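Local coordinates for fiber protein 2 (PDB 2BZV) that forms the trimeric short spike at the capsid vertices of an enteric adenovirus, its knob domain probably attaching the virion to the host-cell receptor CXCAR, at residues T25-I30 against S89-Y94. Sequence-based numbering, arbitrary orientation. Where two conformers were deposited one is given.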
ATOM      1  N   THR A  25       7.988 -13.478 -22.249  1.00 15.64           N
ATOM      2  CA  THR A  25       9.359 -13.860 -22.582  1.00 16.20           C
ATOM      3  C   THR A  25      10.365 -12.988 -21.831  1.00 14.89           C
ATOM      4  O   THR A  25       9.995 -11.949 -21.285  1.00 14.48           O
ATOM      5  CB  THR A  25       9.567 -13.711 -24.091  1.00 17.48           C
ATOM      6  OG1 THR A  25       9.192 -12.384 -24.491  1.00 19.65           O
ATOM      7  CG2 THR A  25       8.687 -14.720 -24.835  1.00 20.81           C
ATOM      8  N   PRO A  26      11.638 -13.388 -21.784  1.00 15.59           N
ATOM      9  CA  PRO A  26      12.608 -12.590 -21.034  1.00 15.29           C
ATOM     10  C   PRO A  26      12.735 -11.176 -21.584  1.00 13.84           C
ATOM     11  O   PRO A  26      12.815 -10.967 -22.787  1.00 15.60           O
ATOM     12  CB  PRO A  26      13.922 -13.363 -21.210  1.00 16.96           C
ATOM     13  CG  PRO A  26      13.517 -14.729 -21.616  1.00 18.36           C
ATOM     14  CD  PRO A  26      12.243 -14.602 -22.372  1.00 17.13           C
ATOM     15  N   ASN A  27      12.757 -10.200 -20.672  1.00 11.48           N
ATOM     16  CA  ASN A  27      12.773  -8.796 -21.052  1.00 10.63           C
ATOM     17  C   ASN A  27      13.784  -8.000 -20.248  1.00 10.37           C
ATOM     18  O   ASN A  27      13.704  -6.768 -20.218  1.00 10.89           O
ATOM     19  CB  ASN A  27      11.373  -8.185 -20.888  1.00 10.35           C
ATOM     20  CG  ASN A  27      10.944  -8.118 -19.428  1.00  9.67           C
ATOM     21  OD1 ASN A  27      11.471  -8.861 -18.589  1.00 10.89           O
ATOM     22  ND2 ASN A  27       9.986  -7.244 -19.122  1.00  9.81           N
ATOM     23  N   CYS A  28      14.742  -8.680 -19.621  1.00 10.71           N
ATOM     24  CA  CYS A  28      15.678  -7.991 -18.757  1.00 11.15           C
ATOM     25  C   CYS A  28      17.033  -8.675 -18.897  1.00 11.23           C
ATOM     26  O   CYS A  28      17.104  -9.892 -19.025  1.00 12.01           O
ATOM     27  CB  CYS A  28      15.151  -8.042 -17.315  1.00 11.50           C
ATOM     28  SG  CYS A  28      16.096  -7.098 -16.108  1.00 13.23           S
ATOM     29  N   SER A  29      18.099  -7.877 -18.874  1.00 11.37           N
ATOM     30  CA  SER A  29      19.463  -8.363 -19.082  1.00 12.05           C
ATOM     31  C   SER A  29      20.350  -7.947 -17.916  1.00 11.83           C
ATOM     32  O   SER A  29      20.737  -6.781 -17.826  1.00 13.29           O
ATOM     33  CB  SER A  29      20.010  -7.771 -20.385  1.00 12.94           C
ATOM     34  OG  SER A  29      19.207  -8.172 -21.489  1.00 14.66           O
ATOM     35  N   ILE A  30      20.643  -8.884 -17.023  1.00 12.01           N
ATOM     36  CA  ILE A  30      21.439  -8.576 -15.825  1.00 12.26           C
ATOM     37  C   ILE A  30      22.908  -8.919 -16.055  1.00 12.51           C
ATOM     38  O   ILE A  30      23.762  -8.046 -15.914  1.00 12.87           O
ATOM     39  CB  ILE A  30      20.899  -9.332 -14.595  1.00 12.65           C
ATOM     40  CG1 ILE A  30      19.430  -8.977 -14.324  1.00 13.61           C
ATOM     41  CG2 ILE A  30      21.788  -9.049 -13.387  1.00 12.94           C
ATOM     42  CD1 ILE A  30      19.206  -7.511 -13.962  1.00 16.04           C
ATOM     43  N   SER A  89      12.951  -1.769 -23.466  1.00 12.17           N
ATOM     44  CA  SER A  89      12.024  -0.634 -23.441  0.50 13.11           C
ATOM     45  C   SER A  89      10.703  -0.913 -24.158  1.00 12.16           C
ATOM     46  O   SER A  89       9.675  -0.338 -23.795  1.00 12.74           O
ATOM     47  CB  SER A  89      12.673   0.620 -24.027  0.50 14.03           C
ATOM     48  OG  SER A  89      12.939   0.415 -25.399  0.50 16.09           O
ATOM     49  N   SER A  90      10.698  -1.812 -25.142  1.00 11.53           N
ATOM     50  CA  SER A  90       9.456  -2.123 -25.830  1.00 12.75           C
ATOM     51  C   SER A  90       8.442  -2.812 -24.930  1.00 11.23           C
ATOM     52  O   SER A  90       7.277  -2.912 -25.295  1.00 13.09           O
ATOM     53  CB  SER A  90       9.721  -2.987 -27.066  1.00 14.26           C
ATOM     54  OG  SER A  90      10.158  -4.272 -26.679  1.00 17.48           O
ATOM     55  N   THR A  91       8.855  -3.293 -23.760  1.00 10.20           N
ATOM     56  CA  THR A  91       7.906  -3.901 -22.824  1.00  9.95           C
ATOM     57  C   THR A  91       7.411  -2.912 -21.767  1.00  9.25           C
ATOM     58  O   THR A  91       6.523  -3.263 -20.990  1.00  9.72           O
ATOM     59  CB  THR A  91       8.461  -5.160 -22.131  1.00 10.32           C
ATOM     60  OG1 THR A  91       9.515  -4.813 -21.209  1.00 10.62           O
ATOM     61  CG2 THR A  91       8.979  -6.176 -23.154  1.00 12.19           C
ATOM     62  N   TRP A  92       7.927  -1.692 -21.754  1.00  9.02           N
ATOM     63  CA  TRP A  92       7.538  -0.678 -20.748  1.00  8.63           C
ATOM     64  C   TRP A  92       6.408   0.150 -21.337  1.00  8.05           C
ATOM     65  O   TRP A  92       6.637   1.050 -22.167  1.00  8.77           O
ATOM     66  CB  TRP A  92       8.757   0.170 -20.422  1.00  9.27           C
ATOM     67  CG  TRP A  92       8.593   1.187 -19.340  1.00  8.85           C
ATOM     68  CD1 TRP A  92       8.752   2.536 -19.469  1.00  9.28           C
ATOM     69  CD2 TRP A  92       8.303   0.949 -17.947  1.00  8.88           C
ATOM     70  NE1 TRP A  92       8.567   3.160 -18.248  1.00  9.18           N
ATOM     71  CE2 TRP A  92       8.291   2.206 -17.300  1.00  8.68           C
ATOM     72  CE3 TRP A  92       8.038  -0.202 -17.194  1.00  8.87           C
ATOM     73  CZ2 TRP A  92       8.031   2.343 -15.935  1.00  9.57           C
ATOM     74  CZ3 TRP A  92       7.775  -0.066 -15.833  1.00  9.68           C
ATOM     75  CH2 TRP A  92       7.778   1.195 -15.220  1.00  9.85           C
ATOM     76  N   ARG A  93       5.179  -0.208 -20.952  1.00  7.79           N
ATOM     77  CA  ARG A  93       3.984   0.241 -21.658  1.00  8.59           C
ATOM     78  C   ARG A  93       2.904   0.727 -20.699  1.00  7.93           C
ATOM     79  O   ARG A  93       2.774   0.254 -19.574  1.00  8.18           O
ATOM     80  CB  ARG A  93       3.398  -0.900 -22.509  1.00 10.19           C
ATOM     81  CG  ARG A  93       4.464  -1.508 -23.443  1.00 12.93           C
ATOM     82  CD  ARG A  93       3.926  -2.441 -24.502  1.00 15.38           C
ATOM     83  NE  ARG A  93       3.535  -1.730 -25.680  1.00 18.60           N
ATOM     84  CZ  ARG A  93       4.220  -1.442 -26.801  1.00 15.22           C
ATOM     85  NH1 ARG A  93       5.470  -1.780 -27.084  1.00 18.72           N
ATOM     86  NH2 ARG A  93       3.540  -0.754 -27.665  1.00 12.88           N
ATOM     87  N   TYR A  94       2.113   1.686 -21.170  1.00  7.83           N
ATOM     88  CA  TYR A  94       0.863   2.030 -20.501  1.00  8.26           C
ATOM     89  C   TYR A  94      -0.081   0.850 -20.673  1.00  8.33           C
ATOM     90  O   TYR A  94      -0.400   0.458 -21.794  1.00  8.88           O
ATOM     91  CB  TYR A  94       0.230   3.278 -21.115  1.00  8.69           C
ATOM     92  CG  TYR A  94       0.971   4.566 -20.813  1.00  8.54           C
ATOM     93  CD1 TYR A  94       1.108   5.020 -19.511  1.00  9.44           C
ATOM     94  CD2 TYR A  94       1.492   5.345 -21.846  1.00  9.08           C
ATOM     95  CE1 TYR A  94       1.772   6.209 -19.237  1.00  9.85           C
ATOM     96  CE2 TYR A  94       2.153   6.533 -21.593  1.00  9.34           C
ATOM     97  CZ  TYR A  94       2.298   6.956 -20.283  1.00 10.30           C
ATOM     98  OH  TYR A  94       2.954   8.129 -19.984  1.00 10.95           O
TER
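Asn-27 and Thr-91 reach toward each other from the loop between strands 18-20 and 36-45 and from the 3-10 turn 89-91 of the fiber knob, joined by a single side-chain hydrogen bond, ND2 of Asn-27 giving a hydrogen to OG1 of Thr-91 at 3.2 Å. The N-H points fairly directly at the oxygen (154°), although the hydroxyl lies tilted from the amide plane by 18°. Beside this bond, CG2 of Thr-91 rests against CB of Asn-27 at 3.9 Å. Threonine suits the place because one carbon carries both hydroxyl and methyl: with chi1 at 69°, OG1 meets ND2 while CG2, opposite the carbonyl carbon, meets CB. The hydroxyl also bonds to Glu-88 O, just before the turn; it donates there and accepts from ND2. An amide suits position 27 because its two ends do different work: OD1 accepts from Leu-38 N on strand 36-45, against which Asn-27 and Cys-28 form a classic beta bulge opposite Ala-36. With OD1 and ND2 both engaged, the buried amide has its flip state defined, and it links strand 36-45 to the turn before strand 93-94 through polar bonds rather than apolar burial.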